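Local coordinates for hydrogenase maturation factor (Thermoanaerobacter tengcongensis, PDB 3VTI), which probably takes part in making the nitrile ligands of [NiFe]-hydrogenases, by ATP-dependent dehydration of a carbamoyl group that HypF transfers to it, at residues 56-61 with 179-184; 147-152 with 279-284; 156-161 with 245-250; 195-200 with 251-256. All coordinates share one frame; numbering follows the deposited sequence.

In the fold
All segments but 56-61 lie in the C-terminal AIR synthase-related part of the chain. Contact 1 joins that part to the N-terminal one, pairing helix 49-60 with the start of helix 181-187. Contacts 2 and 4, centres about 9 Å apart, share one mixed sheet, with strands 194-198, 254-257, 146-149 and 279-285 side by side. Contact 3, its centre about 16 to 18 Å from the other centres, runs directly into contact 4 at 250-251. Contacts 3 and 4 fall between 147-152 and 279-284, and contact 1 crosses contact 2 along the chain. Contact 1 closes before contact 4 opens, yet their centres are about 10 Å apart and each supplies one aspartate to the same magnesium ion.

Contact 1 (56-61 with 179-184); sequences GTVNDA and PLNGLI. With MG (magnesium ion), chain K.
Asn59 holds CG anti to its carbonyl carbon (chi1 -65°), which carries OD1 across to the backbone N of Leu180, while Val58 sets CG1 anti to its backbone N (chi1 162°) and reaches Pro179 and Asn181. The amide oxygen accepts the Leu180 N-H at 2.7 Å from Asn59 OD1 to Leu180 N, with the donor tilted from the carbonyl plane. Since ND2 of Asn59 also donates to Ala178 O, the carboxamide is held at both ends and its rotation is fixed against the chain before helix 181-187, where Leu180 takes the N-cap position. An alanine in place of Asn59 would probably leave Leu180 N and Ala178 O without these mates and let the start of the helix shift. Beside this polar link, Val58 CG1 lies 4.1 Å from Pro179 CB and 3.7 Å from Asn181 CG, crossing the asparagine side chain at a slant; Asn181 ND2 turns to Ala100 O. Asp60, which follows Asn59 in the helix, points away from 179-184 and binds magnesium through OD1 at 2.0 Å, with Asp22 and Asp199 as the other aspartates. The contact sets helix 49-60 against the N-terminal end of helix 181-187, with helix 83-100 and strand 66-78 covering Val58.

Contact 2 (147-152 with 279-284); sequences VLISGT and EIIGEV
Val147 faces both Ile281 and Gly282, a classic beta bulge between antiparallel strands 146-149 and 279-285 of the mixed sheet. Its carbonyl oxygen is gripped by two donors, Ile281 N at 2.9 Å and Gly282 N at 3.3 Å from Val147 O. In return Val147 N gives a practically straight bond (178°) to Gly282 O, approaching from above that carbonyl plane. Beyond the bulge, Ile149 and Glu279 form a hydrogen-bonded pair, each N bonded to the other's O. Ile281 places CG1 between its backbone N and carbonyl carbon (chi1 60°), which lays Ile281 CG1 3.4 Å from Val147 O and 4.1 Å from Val147 CG1, while Ile281 CG2 meets Ile149 CG2 at 3.6 Å. Val147 CG2 reaches Val284 CG2 at 4.1 Å. Replacing Val147 by an alanine would probably open a gap, leaving Ile281 CG1 and Val284 CG2 each without the valine methyl it packs on. On the face opposite Val147 and Ile149, Leu148 and Ile280 lie side by side, Leu148 CD2 3.9 Å from Ile280 CG1. Helix 262-270 covers Leu148 through Leu266 and Met269, whereas Val147 and Ile149 pack on Val254 of strand 254-257, and strand 219-223 flanks 279-285 along its far edge.

Contact 3 (156-161 with 245-250); sequences HGMAVM and LHLANE
His156, Gly157 and Leu247 carry a helix-to-loop contact, in which the first turns of helix 155-164 lie against the irregular chain 245-250. The CA atoms come nearest at Gly157 and Ala248 (4.3 Å), where a CB on Gly157 would run into the chain at Leu247 and Ala248. Gly157 N donates to Ala248 O at 2.8 Å, from above the plane of that carbonyl. The imidazole of His156, its CG anti to the backbone N (chi1 -179°), which turns the ring toward Glu250, is clasped between two side chains. Glu250 CG sits over the centre of one face in a CH-pi contact, 3.5 Å from the His156 ring centroid, and Val160 CG1 covers the opposite face nearer the rim. Ala248 CB approaches at the ring edge. The Glu250 carboxylate stands steeply to the ring (77°) and does not bond to it; His156 ND1 is taken by Ser175 OG. Two methionine methyls close on the branches of Leu247: Met158 CE lies 3.7 Å from Leu247 CD1, and Met161 CE 3.9 Å from Leu247 CD2. Met161 also packs on an apolar side chain of another protein chain. The loop runs on toward the metal site, the Glu250 side chain about 8 Å from the magnesium ion and about 5 Å from that of Asp199. Helix 231-240 backs Met158 and Leu247 through Cys237, and Leu52 of helix 49-60 touches both His156 and Glu250.

Contact 4 (195-200 with 251-256); sequences KVLRDP and GKVVVV. With MG (magnesium ion), chain K.
Asp199 begins at a CB that rests 3.3 Å from Lys252 O. From there CG turns between the backbone N and the carbonyl carbon (chi1 55°), which swings the carboxylate away from 251-256. At the tip Asp199 OD1 binds the magnesium ion at 2.4 Å, while OD2 stays clear of metal coordination; Asp22, Asp60 and a water also bind the ion. The following Pro200 continues along the partner chain, its CD close against Lys252 O and its CG 3.8 Å from Val254 CG2. These two residues follow the end of edge strand 194-198, which runs antiparallel to 254-257 (176° between the short strand axes) in the C-terminal sheet. Arg198 and Val254 form a hydrogen-bonded pair, each N donating to the other's O (Val254 N to Arg198 O 2.8 Å). Arg198 is also second shell to the metal, its NE salt-bridged to Asp22 and its NH1 to Glu211. At the far end a classic beta bulge has Lys195 and Val196 both facing Val256: Val256 O accepts Lys195 N at 2.9 Å and, weakly, Val196 N. Val196 and Val256 lie side by side on the face shared with Val254, Val196 CB 3.7 Å from Val256 CG2. On the other face Leu197 CD2 touches Val255 CG1 at 3.7 Å and reaches Val253 CG2; from helix 181-187, Ile184 meets Leu197, Leu183 meets Val253 and Leu187 meets Val255.

Contact 1 (56-61 with 179-184)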
loop_
_atom_site.group_PDB
_atom_site.type_symbol
_atom_site.label_atom_id
_atom_site.label_comp_id
_atom_site.label_asym_id
_atom_site.label_seq_id
_atom_site.Cartn_x
_atom_site.Cartn_y
_atom_site.Cartn_z
ATOM N N GLY C 56 -10.802 13.194 -3.370
ATOM C CA GLY C 56 -11.694 12.058 -3.174
ATOM C C GLY C 56 -12.370 12.050 -1.822
ATOM O O GLY C 56 -13.551 11.751 -1.706
ATOM N N THR C 57 -11.606 12.377 -0.792
ATOM C CA THR C 57 -12.127 12.415 0.563
ATOM C C THR C 57 -12.903 13.697 0.849
ATOM O O THR C 57 -13.874 13.680 1.610
ATOM C CB THR C 57 -11.005 12.215 1.565
ATOM O OG1 THR C 57 -10.554 10.858 1.474
ATOM C CG2 THR C 57 -11.480 12.505 2.979
ATOM N N VAL C 58 -12.489 14.802 0.234
ATOM C CA VAL C 58 -13.250 16.038 0.320
ATOM C C VAL C 58 -14.626 15.785 -0.295
ATOM O O VAL C 58 -15.655 16.153 0.270
ATOM C CB VAL C 58 -12.509 17.209 -0.391
ATOM C CG1 VAL C 58 -13.467 18.385 -0.702
ATOM C CG2 VAL C 58 -11.299 17.671 0.440
ATOM N N ASN C 59 -14.633 15.109 -1.439
ATOM C CA ASN C 59 -15.864 14.778 -2.131
ATOM C C ASN C 59 -16.763 13.863 -1.306
ATOM O O ASN C 59 -17.943 14.183 -1.075
ATOM C CB ASN C 59 -15.562 14.208 -3.516
ATOM C CG ASN C 59 -14.894 15.241 -4.434
ATOM O OD1 ASN C 59 -14.974 16.458 -4.187
ATOM N ND2 ASN C 59 -14.235 14.764 -5.493
ATOM N N ASP C 60 -16.192 12.749 -0.838
ATOM C CA ASP C 60 -16.924 11.774 -0.037
ATOM C C ASP C 60 -17.522 12.437 1.208
ATOM O O ASP C 60 -18.631 12.106 1.609
ATOM C CB ASP C 60 -16.018 10.599 0.362
ATOM C CG ASP C 60 -15.843 9.562 -0.753
ATOM O OD1 ASP C 60 -16.843 9.105 -1.350
ATOM O OD2 ASP C 60 -14.681 9.155 -1.005
ATOM N N ALA C 61 -16.790 13.388 1.795
ATOM C CA ALA C 61 -17.221 14.071 3.010
ATOM C C ALA C 61 -18.346 15.091 2.770
ATOM O O ALA C 61 -18.951 15.593 3.730
ATOM C CB ALA C 61 -16.036 14.736 3.695
ATOM N N PRO C 179 -11.983 18.974 -6.402
ATOM C CA PRO C 179 -12.828 19.015 -5.209
ATOM C C PRO C 179 -14.164 19.649 -5.563
ATOM O O PRO C 179 -14.205 20.724 -6.175
ATOM C CB PRO C 179 -12.039 19.914 -4.254
ATOM C CG PRO C 179 -11.303 20.857 -5.155
ATOM C CD PRO C 179 -11.035 20.106 -6.443
ATOM N N LEU C 180 -15.246 18.979 -5.189
ATOM C CA LEU C 180 -16.586 19.383 -5.610
ATOM C C LEU C 180 -17.405 19.963 -4.479
ATOM O O LEU C 180 -18.592 20.246 -4.645
ATOM C CB LEU C 180 -17.340 18.200 -6.221
ATOM C CG LEU C 180 -16.760 17.563 -7.484
ATOM C CD1 LEU C 180 -17.464 16.256 -7.731
ATOM C CD2 LEU C 180 -16.882 18.494 -8.699
ATOM N N ASN C 181 -16.784 20.144 -3.324
ATOM C CA ASN C 181 -17.506 20.674 -2.179
ATOM C C ASN C 181 -18.097 22.063 -2.437
ATOM O O ASN C 181 -19.132 22.398 -1.865
ATOM C CB ASN C 181 -16.625 20.676 -0.936
ATOM C CG ASN C 181 -15.404 21.547 -1.089
ATOM O OD1 ASN C 181 -14.728 21.519 -2.119
ATOM N ND2 ASN C 181 -15.111 22.330 -0.059
ATOM N N GLY C 182 -17.443 22.848 -3.300
ATOM C CA GLY C 182 -17.941 24.157 -3.722
ATOM C C GLY C 182 -19.215 24.045 -4.544
ATOM O O GLY C 182 -20.187 24.777 -4.308
ATOM N N LEU C 183 -19.217 23.119 -5.504
ATOM C CA LEU C 183 -20.387 22.840 -6.321
ATOM C C LEU C 183 -21.547 22.288 -5.476
ATOM O O LEU C 183 -22.703 22.700 -5.638
ATOM C CB LEU C 183 -20.014 21.875 -7.449
ATOM C CG LEU C 183 -21.084 21.353 -8.411
ATOM C CD1 LEU C 183 -20.541 21.251 -9.810
ATOM C CD2 LEU C 183 -21.573 20.008 -7.959
ATOM N N ILE C 184 -21.225 21.360 -4.583
ATOM C CA ILE C 184 -22.205 20.776 -3.671
ATOM C C ILE C 184 -22.808 21.843 -2.734
ATOM O O ILE C 184 -24.023 21.873 -2.508
ATOM C CB ILE C 184 -21.590 19.567 -2.919
ATOM C CG1 ILE C 184 -21.342 18.424 -3.915
ATOM C CG2 ILE C 184 -22.491 19.088 -1.800
ATOM C CD1 ILE C 184 -20.437 17.296 -3.407
HETATM MG MG MG K . -17.791 8.121 -2.872
HETATM O O HOH W 1 -18.059 6.233 -1.421
#

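Contact 2 (147-152 with 279-284)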
loop_
_atom_site.group_PDB
_atom_site.type_symbol
_atom_site.label_atom_id
_atom_site.label_comp_id
_atom_site.label_asym_id
_atom_site.label_seq_id
_atom_site.Cartn_x
_atom_site.Cartn_y
_atom_site.Cartn_z
ATOM N N VAL C 147 -32.451 12.513 -12.364
ATOM C CA VAL C 147 -31.048 12.203 -12.190
ATOM C C VAL C 147 -30.224 13.137 -13.052
ATOM O O VAL C 147 -30.471 13.261 -14.250
ATOM C CB VAL C 147 -30.746 10.753 -12.591
ATOM C CG1 VAL C 147 -29.347 10.351 -12.140
ATOM C CG2 VAL C 147 -31.768 9.817 -11.987
ATOM N N LEU C 148 -29.241 13.782 -12.434
ATOM C CA LEU C 148 -28.298 14.633 -13.143
ATOM C C LEU C 148 -26.858 14.163 -12.923
ATOM O O LEU C 148 -26.545 13.509 -11.915
ATOM C CB LEU C 148 -28.443 16.087 -12.687
ATOM C CG LEU C 148 -29.770 16.790 -12.957
ATOM C CD1 LEU C 148 -30.749 16.595 -11.817
ATOM C CD2 LEU C 148 -29.528 18.256 -13.183
ATOM N N ILE C 149 -25.990 14.498 -13.874
ATOM C CA ILE C 149 -24.547 14.336 -13.718
ATOM C C ILE C 149 -23.899 15.708 -13.873
ATOM O O ILE C 149 -24.275 16.471 -14.768
ATOM C CB ILE C 149 -23.947 13.341 -14.756
ATOM C CG1 ILE C 149 -22.458 13.102 -14.496
ATOM C CG2 ILE C 149 -24.110 13.855 -16.172
ATOM C CD1 ILE C 149 -22.183 11.954 -13.597
ATOM N N SER C 150 -22.918 16.011 -13.022
ATOM C CA SER C 150 -22.268 17.334 -13.006
ATOM C C SER C 150 -21.368 17.647 -14.207
ATOM O O SER C 150 -20.982 18.798 -14.396
ATOM C CB SER C 150 -21.462 17.511 -11.714
ATOM O OG SER C 150 -20.474 16.505 -11.580
ATOM N N GLY C 151 -21.021 16.628 -14.998
ATOM C CA GLY C 151 -20.153 16.811 -16.165
ATOM C C GLY C 151 -19.854 15.523 -16.924
ATOM O O GLY C 151 -20.525 14.506 -16.729
ATOM N N THR C 152 -18.846 15.573 -17.792
ATOM C CA THR C 152 -18.545 14.467 -18.693
ATOM C C THR C 152 -18.171 13.197 -17.939
ATOM O O THR C 152 -17.609 13.249 -16.832
ATOM C CB THR C 152 -17.417 14.816 -19.681
ATOM O OG1 THR C 152 -16.279 15.269 -18.954
ATOM C CG2 THR C 152 -17.855 15.903 -20.666
ATOM N N GLU C 279 -25.632 17.736 -17.221
ATOM C CA GLU C 279 -26.850 17.357 -17.931
ATOM C C GLU C 279 -27.832 16.607 -17.030
ATOM O O GLU C 279 -27.436 15.842 -16.150
ATOM C CB GLU C 279 -26.527 16.474 -19.151
ATOM C CG GLU C 279 -25.569 17.074 -20.194
ATOM C CD GLU C 279 -26.230 18.056 -21.170
ATOM O OE1 GLU C 279 -25.567 18.396 -22.180
ATOM O OE2 GLU C 279 -27.394 18.485 -20.944
ATOM N N ILE C 280 -29.120 16.857 -17.261
ATOM C CA ILE C 280 -30.194 15.970 -16.850
ATOM C C ILE C 280 -30.018 14.708 -17.694
ATOM O O ILE C 280 -30.014 14.785 -18.926
ATOM C CB ILE C 280 -31.578 16.617 -17.154
ATOM C CG1 ILE C 280 -31.775 17.895 -16.317
ATOM C CG2 ILE C 280 -32.725 15.611 -16.958
ATOM C CD1 ILE C 280 -33.051 18.658 -16.614
ATOM N N ILE C 281 -29.859 13.556 -17.045
ATOM C CA ILE C 281 -29.565 12.314 -17.771
ATOM C C ILE C 281 -30.633 11.215 -17.665
ATOM O O ILE C 281 -30.641 10.285 -18.470
ATOM C CB ILE C 281 -28.176 11.720 -17.403
ATOM C CG1 ILE C 281 -28.100 11.399 -15.905
ATOM C CG2 ILE C 281 -27.051 12.663 -17.849
ATOM C CD1 ILE C 281 -26.995 10.442 -15.524
ATOM N N GLY C 282 -31.530 11.320 -16.688
ATOM C CA GLY C 282 -32.524 10.286 -16.485
ATOM C C GLY C 282 -33.582 10.568 -15.443
ATOM O O GLY C 282 -33.756 11.709 -15.002
ATOM N N GLU C 283 -34.286 9.503 -15.058
ATOM C CA GLU C 283 -35.438 9.563 -14.160
ATOM C C GLU C 283 -35.484 8.294 -13.303
ATOM O O GLU C 283 -35.172 7.204 -13.774
ATOM C CB GLU C 283 -36.753 9.712 -14.962
ATOM C CG GLU C 283 -37.953 10.151 -14.125
ATOM C CD GLU C 283 -39.272 10.234 -14.906
ATOM O OE1 GLU C 283 -39.749 9.191 -15.416
ATOM O OE2 GLU C 283 -39.856 11.342 -14.977
ATOM N N VAL C 284 -35.883 8.458 -12.044
ATOM C CA VAL C 284 -36.056 7.355 -11.110
ATOM C C VAL C 284 -37.388 6.627 -11.367
ATOM O O VAL C 284 -38.468 7.225 -11.302
ATOM C CB VAL C 284 -35.981 7.859 -9.654
ATOM C CG1 VAL C 284 -36.285 6.744 -8.675
ATOM C CG2 VAL C 284 -34.616 8.461 -9.372
#

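Contact 3 (156-161 with 245-250)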
loop_
_atom_site.group_PDB
_atom_site.type_symbol
_atom_site.label_atom_id
_atom_site.label_comp_id
_atom_site.label_asym_id
_atom_site.label_seq_id
_atom_site.Cartn_x
_atom_site.Cartn_y
_atom_site.Cartn_z
ATOM N N HIS C 156 -11.353 10.264 -15.806
ATOM C CA HIS C 156 -10.286 9.726 -14.985
ATOM C C HIS C 156 -9.936 8.288 -15.383
ATOM O O HIS C 156 -8.777 7.987 -15.681
ATOM C CB HIS C 156 -10.663 9.797 -13.512
ATOM C CG HIS C 156 -9.595 9.284 -12.602
ATOM N ND1 HIS C 156 -8.554 10.071 -12.162
ATOM C CD2 HIS C 156 -9.396 8.059 -12.061
ATOM C CE1 HIS C 156 -7.765 9.356 -11.380
ATOM N NE2 HIS C 156 -8.252 8.131 -11.306
ATOM N N GLY C 157 -10.943 7.415 -15.401
ATOM C CA GLY C 157 -10.774 6.027 -15.807
ATOM C C GLY C 157 -9.992 5.853 -17.094
ATOM O O GLY C 157 -9.052 5.053 -17.159
ATOM N N MET C 158 -10.366 6.598 -18.128
ATOM C CA MET C 158 -9.667 6.468 -19.395
ATOM C C MET C 158 -8.274 7.098 -19.353
ATOM O O MET C 158 -7.357 6.608 -19.999
ATOM C CB MET C 158 -10.502 7.012 -20.555
ATOM C CG MET C 158 -9.934 6.688 -21.939
ATOM S SD MET C 158 -9.493 4.944 -22.212
ATOM C CE MET C 158 -11.110 4.212 -22.449
ATOM N N ALA C 159 -8.115 8.164 -18.578
ATOM C CA ALA C 159 -6.827 8.848 -18.479
ATOM C C ALA C 159 -5.739 7.973 -17.854
ATOM O O ALA C 159 -4.658 7.832 -18.430
ATOM C CB ALA C 159 -6.963 10.184 -17.724
ATOM N N VAL C 160 -6.021 7.378 -16.695
ATOM C CA VAL C 160 -5.028 6.521 -16.042
ATOM C C VAL C 160 -4.809 5.220 -16.820
ATOM O O VAL C 160 -3.685 4.753 -16.918
ATOM C CB VAL C 160 -5.281 6.294 -14.509
ATOM C CG1 VAL C 160 -5.934 7.516 -13.876
ATOM C CG2 VAL C 160 -6.104 5.044 -14.241
ATOM N N MET C 161 -5.873 4.664 -17.395
ATOM C CA MET C 161 -5.776 3.541 -18.339
ATOM C C MET C 161 -4.764 3.833 -19.457
ATOM O O MET C 161 -3.866 3.036 -19.720
ATOM C CB MET C 161 -7.164 3.249 -18.930
ATOM C CG MET C 161 -7.203 2.353 -20.166
ATOM S SD MET C 161 -7.961 0.738 -19.895
ATOM C CE MET C 161 -9.671 1.167 -19.591
ATOM N N LEU C 245 -19.760 4.322 -19.077
ATOM C CA LEU C 245 -20.537 4.181 -17.854
ATOM C C LEU C 245 -19.833 3.337 -16.797
ATOM O O LEU C 245 -20.250 3.329 -15.638
ATOM C CB LEU C 245 -21.911 3.583 -18.163
ATOM C CG LEU C 245 -22.908 4.498 -18.879
ATOM C CD1 LEU C 245 -24.222 3.758 -19.121
ATOM C CD2 LEU C 245 -23.136 5.814 -18.102
ATOM N N HIS C 246 -18.777 2.631 -17.189
ATOM C CA HIS C 246 -18.048 1.793 -16.253
ATOM C C HIS C 246 -16.712 2.388 -15.857
ATOM O O HIS C 246 -16.074 1.880 -14.941
ATOM C CB HIS C 246 -17.800 0.392 -16.813
ATOM C CG HIS C 246 -19.043 -0.347 -17.197
ATOM N ND1 HIS C 246 -20.281 -0.068 -16.655
ATOM C CD2 HIS C 246 -19.231 -1.388 -18.046
ATOM C CE1 HIS C 246 -21.181 -0.880 -17.174
ATOM N NE2 HIS C 246 -20.568 -1.694 -18.019
ATOM N N LEU C 247 -16.267 3.423 -16.561
ATOM C CA LEU C 247 -14.985 4.055 -16.252
ATOM C C LEU C 247 -15.155 5.025 -15.107
ATOM O O LEU C 247 -16.177 5.683 -15.017
ATOM C CB LEU C 247 -14.437 4.807 -17.462
ATOM C CG LEU C 247 -13.952 4.016 -18.671
ATOM C CD1 LEU C 247 -13.601 4.991 -19.771
ATOM C CD2 LEU C 247 -12.763 3.141 -18.322
ATOM N N ALA C 248 -14.136 5.135 -14.261
ATOM C CA ALA C 248 -14.159 6.008 -13.075
ATOM C C ALA C 248 -14.091 7.510 -13.385
ATOM O O ALA C 248 -13.556 7.926 -14.420
ATOM C CB ALA C 248 -13.043 5.612 -12.111
ATOM N N ASN C 249 -14.644 8.306 -12.476
ATOM C CA ASN C 249 -14.575 9.766 -12.522
ATOM C C ASN C 249 -14.055 10.266 -11.179
ATOM O O ASN C 249 -14.246 9.590 -10.160
ATOM C CB ASN C 249 -15.957 10.356 -12.789
ATOM C CG ASN C 249 -16.482 9.999 -14.168
ATOM O OD1 ASN C 249 -16.096 10.608 -15.168
ATOM N ND2 ASN C 249 -17.362 9.003 -14.229
ATOM N N GLU C 250 -13.393 11.426 -11.165
ATOM C CA GLU C 250 -12.855 11.977 -9.913
ATOM C C GLU C 250 -13.148 13.465 -9.741
ATOM O O GLU C 250 -12.695 14.083 -8.775
ATOM C CB GLU C 250 -11.344 11.714 -9.785
ATOM C CG GLU C 250 -10.946 10.254 -9.571
ATOM C CD GLU C 250 -11.449 9.668 -8.257
ATOM O OE1 GLU C 250 -11.790 10.442 -7.335
ATOM O OE2 GLU C 250 -11.494 8.422 -8.144
#

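Contact 4 (195-200 with 251-256)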
loop_
_atom_site.group_PDB
_atom_site.type_symbol
_atom_site.label_atom_id
_atom_site.label_comp_id
_atom_site.label_asym_id
_atom_site.label_seq_id
_atom_site.Cartn_x
_atom_site.Cartn_y
_atom_site.Cartn_z
ATOM N N LYS C 195 -31.787 14.864 -2.974
ATOM C CA LYS C 195 -32.077 13.591 -2.332
ATOM C C LYS C 195 -30.867 12.670 -2.242
ATOM O O LYS C 195 -30.621 12.083 -1.190
ATOM C CB LYS C 195 -33.261 12.919 -3.020
ATOM C CG LYS C 195 -34.585 13.557 -2.638
ATOM C CD LYS C 195 -35.644 13.160 -3.614
ATOM C CE LYS C 195 -37.001 12.989 -2.960
ATOM N NZ LYS C 195 -37.062 11.761 -2.118
ATOM N N VAL C 196 -30.103 12.567 -3.328
ATOM C CA VAL C 196 -28.913 11.703 -3.376
ATOM C C VAL C 196 -27.732 12.420 -4.021
ATOM O O VAL C 196 -27.895 13.157 -4.997
ATOM C CB VAL C 196 -29.170 10.395 -4.154
ATOM C CG1 VAL C 196 -27.879 9.547 -4.261
ATOM C CG2 VAL C 196 -30.303 9.609 -3.520
ATOM N N LEU C 197 -26.549 12.203 -3.457
ATOM C CA LEU C 197 -25.312 12.709 -4.012
ATOM C C LEU C 197 -24.272 11.606 -3.928
ATOM O O LEU C 197 -24.034 11.062 -2.853
ATOM C CB LEU C 197 -24.827 13.942 -3.241
ATOM C CG LEU C 197 -25.579 15.267 -3.391
ATOM C CD1 LEU C 197 -25.017 16.295 -2.429
ATOM C CD2 LEU C 197 -25.518 15.800 -4.810
ATOM N N ARG C 198 -23.669 11.264 -5.061
ATOM C CA ARG C 198 -22.559 10.307 -5.074
ATOM C C ARG C 198 -21.622 10.536 -6.253
ATOM O O ARG C 198 -22.064 10.759 -7.380
ATOM C CB ARG C 198 -23.060 8.857 -5.065
ATOM C CG ARG C 198 -21.947 7.826 -5.025
ATOM C CD ARG C 198 -22.448 6.472 -4.546
ATOM N NE ARG C 198 -22.714 6.480 -3.108
ATOM C CZ ARG C 198 -23.142 5.433 -2.406
ATOM N NH1 ARG C 198 -23.358 4.257 -2.991
ATOM N NH2 ARG C 198 -23.353 5.563 -1.105
ATOM N N ASP C 199 -20.328 10.483 -5.977
ATOM C CA ASP C 199 -19.316 10.549 -7.020
ATOM C C ASP C 199 -19.068 9.172 -7.658
ATOM O O ASP C 199 -18.817 8.198 -6.946
ATOM C CB ASP C 199 -18.017 11.164 -6.478
ATOM C CG ASP C 199 -17.478 10.448 -5.247
ATOM O OD1 ASP C 199 -18.259 9.796 -4.506
ATOM O OD2 ASP C 199 -16.250 10.571 -5.015
ATOM N N PRO C 200 -19.156 9.090 -9.004
ATOM C CA PRO C 200 -19.049 7.800 -9.681
ATOM C C PRO C 200 -17.575 7.468 -9.847
ATOM O O PRO C 200 -16.970 7.784 -10.874
ATOM C CB PRO C 200 -19.735 8.040 -11.030
ATOM C CG PRO C 200 -19.876 9.549 -11.180
ATOM C CD PRO C 200 -19.272 10.202 -9.966
ATOM N N GLY C 251 -13.902 14.027 -10.683
ATOM C CA GLY C 251 -14.379 15.403 -10.589
ATOM C C GLY C 251 -15.854 15.519 -10.935
ATOM O O GLY C 251 -16.299 16.570 -11.420
ATOM N N LYS C 252 -16.615 14.445 -10.690
ATOM C CA LYS C 252 -18.046 14.417 -11.024
ATOM C C LYS C 252 -18.940 13.958 -9.872
ATOM O O LYS C 252 -18.537 13.178 -9.011
ATOM C CB LYS C 252 -18.318 13.545 -12.264
ATOM C CG LYS C 252 -17.472 13.876 -13.492
ATOM C CD LYS C 252 -17.782 15.255 -14.053
ATOM C CE LYS C 252 -16.543 15.892 -14.701
ATOM N NZ LYS C 252 -15.941 15.067 -15.790
ATOM N N VAL C 253 -20.166 14.454 -9.862
ATOM C CA VAL C 253 -21.148 13.960 -8.914
ATOM C C VAL C 253 -22.447 13.636 -9.646
ATOM O O VAL C 253 -22.863 14.378 -10.540
ATOM C CB VAL C 253 -21.374 14.954 -7.722
ATOM C CG1 VAL C 253 -21.955 16.311 -8.206
ATOM C CG2 VAL C 253 -22.267 14.320 -6.626
ATOM N N VAL C 254 -23.046 12.504 -9.279
ATOM C CA VAL C 254 -24.395 12.128 -9.691
ATOM C C VAL C 254 -25.378 12.684 -8.678
ATOM O O VAL C 254 -25.231 12.479 -7.469
ATOM C CB VAL C 254 -24.555 10.598 -9.748
ATOM C CG1 VAL C 254 -26.030 10.191 -9.968
ATOM C CG2 VAL C 254 -23.657 10.013 -10.832
ATOM N N VAL C 255 -26.392 13.374 -9.173
ATOM C CA VAL C 255 -27.366 14.026 -8.311
ATOM C C VAL C 255 -28.777 13.560 -8.587
ATOM O O VAL C 255 -29.218 13.542 -9.717
ATOM C CB VAL C 255 -27.377 15.542 -8.534
ATOM C CG1 VAL C 255 -28.085 16.249 -7.395
ATOM C CG2 VAL C 255 -25.971 16.077 -8.725
ATOM N N VAL C 256 -29.489 13.209 -7.533
ATOM C CA VAL C 256 -30.917 12.941 -7.629
ATOM C C VAL C 256 -31.676 14.073 -6.925
ATOM O O VAL C 256 -31.315 14.453 -5.815
ATOM C CB VAL C 256 -31.275 11.557 -7.029
ATOM C CG1 VAL C 256 -32.709 11.206 -7.304
ATOM C CG2 VAL C 256 -30.374 10.481 -7.617
HETATM MG MG MG K . -17.791 8.121 -2.872
HETATM O O HOH W 1 -18.059 6.233 -1.421
#